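Local coordinates for protein BT_4661 (Bacteroides thetaiotaomicron, PDB 4AK2) that binds heparin and heparan sulphate at the cell surface, this chain being the C-terminal ligand-binding domain of a SusE-like protein of the heparin utilisation locus, at residues A[203-209]-A[258-262]. Residues are numbered along the deposited sequence; the frame is centred on the assembly and turned at random.
Sequences RKPMSYF and KDPQA. With SGN (2-deoxy-6-O-sulfo-2-(sulfoamino)-alpha-D-glucopyranose), chain B.
One end of the heparin-binding pocket is formed where two loops meet around the N-sulfate of an SGN sugar. Backbone Arg203 N donates to SGN O3S (2.7 Å), and Gln261 NE2 to SGN O1S (2.8 Å), so each loop holds one sulfate oxygen. Arg203, chi1 p and otherwise extended, reaches across to Asp259 in a bidentate, near-linear salt bridge: Arg203 NH1 to Asp259 OD1 is 2.8 Å (166°) and Arg203 NH2 to Asp259 OD2 is 2.9 Å (175°). Asp259 OD1 also accepts from Gln261 N at 3.0 Å, an Asx turn; Gln261 CB lies over the guanidinium face, 3.5 Å from Arg203 NH1. After the 3-10 turn at 204-205, the chain returns at Phe209, with Phe209 CA 6.6 Å from Asp259 CA. Asp259 CA stands 3.9 Å from the Phe209 ring centroid, 10° off the normal, a CH-pi contact; Phe209 CE2 meets Pro260 CD at 3.5 Å. Strand 157-161 adjoins both loops: Asp159 shares Arg203 and touches Phe209 and Pro260, while Pro205 and Met206 pack on helix 187-195.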
ATOM      1  N   ARG A 203      15.431  -0.757  10.186  1.00 15.13           N
ATOM      2  CA  ARG A 203      15.015   0.002   9.011  1.00 13.73           C
ATOM      3  C   ARG A 203      15.987  -0.181   7.852  1.00 14.09           C
ATOM      4  O   ARG A 203      15.679   0.242   6.733  1.00 13.82           O
ATOM      5  CB  ARG A 203      14.947   1.484   9.361  1.00 13.69           C
ATOM      6  CG  ARG A 203      16.304   2.126   9.619  1.00 15.19           C
ATOM      7  CD  ARG A 203      16.237   3.621   9.822  1.00 15.81           C
ATOM      8  NE  ARG A 203      17.567   4.158  10.097  1.00 14.88           N
ATOM      9  CZ  ARG A 203      17.865   5.448  10.131  1.00 14.59           C
ATOM     10  NH1 ARG A 203      16.939   6.377   9.864  1.00 14.68           N
ATOM     11  NH2 ARG A 203      19.110   5.819  10.396  1.00 16.00           N
ATOM     12  N   LYS A 204      17.134  -0.829   8.071  1.00 13.15           N
ATOM     13  CA  LYS A 204      18.251  -0.696   7.111  1.00 14.70           C
ATOM     14  C   LYS A 204      17.915  -1.021   5.644  1.00 14.41           C
ATOM     15  O   LYS A 204      18.302  -0.228   4.750  1.00 14.05           O
ATOM     16  CB  LYS A 204      19.480  -1.442   7.594  1.00 16.04           C
ATOM     17  CG  LYS A 204      20.073  -0.841   8.865  1.00 20.04           C
ATOM     18  CD  LYS A 204      21.140  -1.727   9.479  1.00 23.83           C
ATOM     19  CE  LYS A 204      21.648  -1.151  10.801  1.00 30.18           C
ATOM     20  NZ  LYS A 204      22.507  -2.182  11.410  1.00 34.23           N
ATOM     21  N   PRO A 205      17.186  -2.130   5.373  1.00 13.23           N
ATOM     22  CA  PRO A 205      16.946  -2.452   3.948  1.00 14.27           C
ATOM     23  C   PRO A 205      16.080  -1.445   3.199  1.00 13.26           C
ATOM     24  O   PRO A 205      16.049  -1.475   1.964  1.00 13.19           O
ATOM     25  CB  PRO A 205      16.235  -3.821   4.018  1.00 14.55           C
ATOM     26  CG  PRO A 205      16.703  -4.425   5.348  1.00 15.32           C
ATOM     27  CD  PRO A 205      16.679  -3.213   6.263  1.00 14.37           C
ATOM     28  N   MET A 206      15.373  -0.602   3.938  1.00 11.72           N
ATOM     29  CA  MET A 206      14.427   0.357   3.365  1.00 11.21           C
ATOM     30  C   MET A 206      14.832   1.804   3.614  1.00 11.66           C
ATOM     31  O   MET A 206      14.036   2.721   3.392  1.00 12.71           O
ATOM     32  CB  MET A 206      13.023   0.099   3.910  1.00 12.67           C
ATOM     33  CG  MET A 206      12.332  -1.086   3.261  1.00 13.63           C
ATOM     34  SD  MET A 206      12.078  -0.950   1.470  1.00 15.35           S
ATOM     35  CE  MET A 206      11.194   0.588   1.244  1.00 15.78           C
ATOM     36  N   SER A 207      16.074   2.008   4.064  1.00 12.26           N
ATOM     37  CA  SER A 207      16.503   3.296   4.571  1.00 12.47           C
ATOM     38  C   SER A 207      17.483   4.054   3.661  1.00 12.13           C
ATOM     39  O   SER A 207      18.488   3.515   3.248  1.00 14.72           O
ATOM     40  CB  SER A 207      17.158   3.114   5.969  1.00 14.25           C
ATOM     41  OG  SER A 207      17.760   4.344   6.399  1.00 13.65           O
ATOM     42  N   TYR A 208      17.156   5.312   3.391  1.00 12.08           N
ATOM     43  CA  TYR A 208      18.100   6.216   2.749  1.00 12.98           C
ATOM     44  C   TYR A 208      19.328   6.430   3.642  1.00 13.75           C
ATOM     45  O   TYR A 208      20.476   6.345   3.190  1.00 14.80           O
ATOM     46  CB  TYR A 208      17.428   7.560   2.470  1.00 12.98           C
ATOM     47  CG  TYR A 208      18.432   8.621   2.021  1.00 12.75           C
ATOM     48  CD1 TYR A 208      18.742   8.788   0.682  1.00 14.78           C
ATOM     49  CD2 TYR A 208      19.069   9.450   2.964  1.00 14.85           C
ATOM     50  CE1 TYR A 208      19.674   9.733   0.286  1.00 17.25           C
ATOM     51  CE2 TYR A 208      20.008  10.401   2.574  1.00 16.47           C
ATOM     52  CZ  TYR A 208      20.309  10.541   1.243  1.00 16.39           C
ATOM     53  OH  TYR A 208      21.247  11.511   0.854  1.00 23.15           O
ATOM     54  N   PHE A 209      19.088   6.760   4.901  1.00 13.90           N
ATOM     55  CA  PHE A 209      20.186   7.143   5.792  1.00 14.74           C
ATOM     56  C   PHE A 209      21.176   6.012   6.077  1.00 15.29           C
ATOM     57  O   PHE A 209      22.357   6.290   6.332  1.00 18.34           O
ATOM     58  CB  PHE A 209      19.627   7.790   7.064  1.00 15.38           C
ATOM     59  CG  PHE A 209      19.050   9.141   6.779  1.00 15.70           C
ATOM     60  CD1 PHE A 209      19.884  10.242   6.660  1.00 17.01           C
ATOM     61  CD2 PHE A 209      17.677   9.295   6.535  1.00 16.23           C
ATOM     62  CE1 PHE A 209      19.345  11.473   6.298  1.00 17.23           C
ATOM     63  CE2 PHE A 209      17.142  10.522   6.178  1.00 18.11           C
ATOM     64  CZ  PHE A 209      17.977  11.615   6.086  1.00 19.58           C
ATOM     65  N   LYS A 258      17.751  16.706   9.698  1.00 17.92           N
ATOM     66  CA  LYS A 258      18.468  15.611  10.340  1.00 19.67           C
ATOM     67  C   LYS A 258      17.840  14.257   9.993  1.00 16.41           C
ATOM     68  O   LYS A 258      16.641  14.183   9.708  1.00 17.64           O
ATOM     69  CB  LYS A 258      18.464  15.782  11.894  1.00 21.95           C
ATOM     70  CG  LYS A 258      19.083  17.091  12.367  1.00 26.15           C
ATOM     71  CD  LYS A 258      20.477  17.245  11.792  1.00 31.77           C
ATOM     72  N   ASP A 259      18.646  13.189  10.106  1.00 17.88           N
ATOM     73  CA  ASP A 259      18.152  11.811  10.027  1.00 16.11           C
ATOM     74  C   ASP A 259      17.010  11.651  11.042  1.00 15.61           C
ATOM     75  O   ASP A 259      17.199  11.905  12.230  1.00 17.89           O
ATOM     76  CB  ASP A 259      19.318  10.868  10.345  1.00 17.85           C
ATOM     77  CG  ASP A 259      18.947   9.408  10.330  1.00 15.34           C
ATOM     78  OD1 ASP A 259      17.749   9.051  10.364  1.00 16.64           O
ATOM     79  OD2 ASP A 259      19.893   8.598  10.336  1.00 18.43           O
ATOM     80  N   PRO A 260      15.824  11.217  10.587  1.00 15.08           N
ATOM     81  CA  PRO A 260      14.649  11.168  11.472  1.00 15.84           C
ATOM     82  C   PRO A 260      14.475   9.863  12.249  1.00 14.49           C
ATOM     83  O   PRO A 260      13.378   9.576  12.760  1.00 15.81           O
ATOM     84  CB  PRO A 260      13.494  11.361  10.472  1.00 16.24           C
ATOM     85  CG  PRO A 260      13.974  10.617   9.246  1.00 15.01           C
ATOM     86  CD  PRO A 260      15.466  10.951   9.184  1.00 15.35           C
ATOM     87  N   GLN A 261      15.564   9.099  12.381  1.00 14.35           N
ATOM     88  CA  GLN A 261      15.539   7.813  13.059  1.00 14.97           C
ATOM     89  C   GLN A 261      14.798   7.842  14.384  1.00 16.04           C
ATOM     90  O   GLN A 261      14.019   6.922  14.676  1.00 17.48           O
ATOM     91  CB  GLN A 261      16.970   7.308  13.285  1.00 17.79           C
ATOM     92  CG  GLN A 261      17.069   5.857  13.724  1.00 17.97           C
ATOM     93  CD  GLN A 261      18.513   5.403  13.914  1.00 25.52           C
ATOM     94  OE1 GLN A 261      19.416   6.204  14.243  1.00 29.95           O
ATOM     95  NE2 GLN A 261      18.748   4.109  13.673  1.00 26.12           N
ATOM     96  N   ALA A 262      15.073   8.877  15.180  1.00 18.10           N
ATOM     97  CA  ALA A 262      14.617   8.961  16.582  1.00 17.62           C
ATOM     98  C   ALA A 262      13.403   9.907  16.711  1.00 17.85           C
ATOM     99  O   ALA A 262      13.064  10.367  17.788  1.00 19.64           O
ATOM    100  CB  ALA A 262      15.768   9.336  17.540  1.00 19.71           C
TER
HETATM  101  C1  SGN B   1      16.855  -1.941  15.452  1.00 19.32           C
HETATM  102  C2  SGN B   1      15.723  -0.911  15.403  1.00 17.91           C
HETATM  103  C3  SGN B   1      14.983  -0.934  16.746  1.00 18.01           C
HETATM  104  C4  SGN B   1      14.541  -2.343  17.095  1.00 17.96           C
HETATM  105  C5  SGN B   1      15.721  -3.320  17.098  1.00 19.14           C
HETATM  106  C6  SGN B   1      15.211  -4.759  17.232  1.00 21.59           C
HETATM  107  N2  SGN B   1      16.272   0.401  15.081  1.00 19.63           N
HETATM  108  O1  SGN B   1      17.879  -1.522  16.349  1.00 22.45           O
HETATM  109  O3  SGN B   1      13.842  -0.085  16.608  1.00 21.65           O
HETATM  110  O4  SGN B   1      14.078  -2.365  18.456  1.00 17.90           O
HETATM  111  O5  SGN B   1      16.340  -3.222  15.814  1.00 19.25           O
HETATM  112  O6  SGN B   1      16.304  -5.658  17.280  1.00 28.25           O
HETATM  113  S1  SGN B   1      16.634   0.859  13.598  1.00 19.39           S
HETATM  114  O1S SGN B   1      16.636   2.305  13.578  1.00 20.90           O
HETATM  115  O2S SGN B   1      17.886   0.321  13.133  1.00 21.99           O
HETATM  116  O3S SGN B   1      15.489   0.301  12.690  1.00 19.43           O
HETATM  117  S2  SGN B   1      16.045  -7.176  17.244  1.00 44.10           S
HETATM  118  O4S SGN B   1      15.378  -7.574  18.482  1.00 51.65           O
HETATM  119  O5S SGN B   1      17.534  -7.863  17.166  1.00 68.35           O
HETATM  120  O6S SGN B   1      15.322  -7.481  16.002  1.00 41.79           O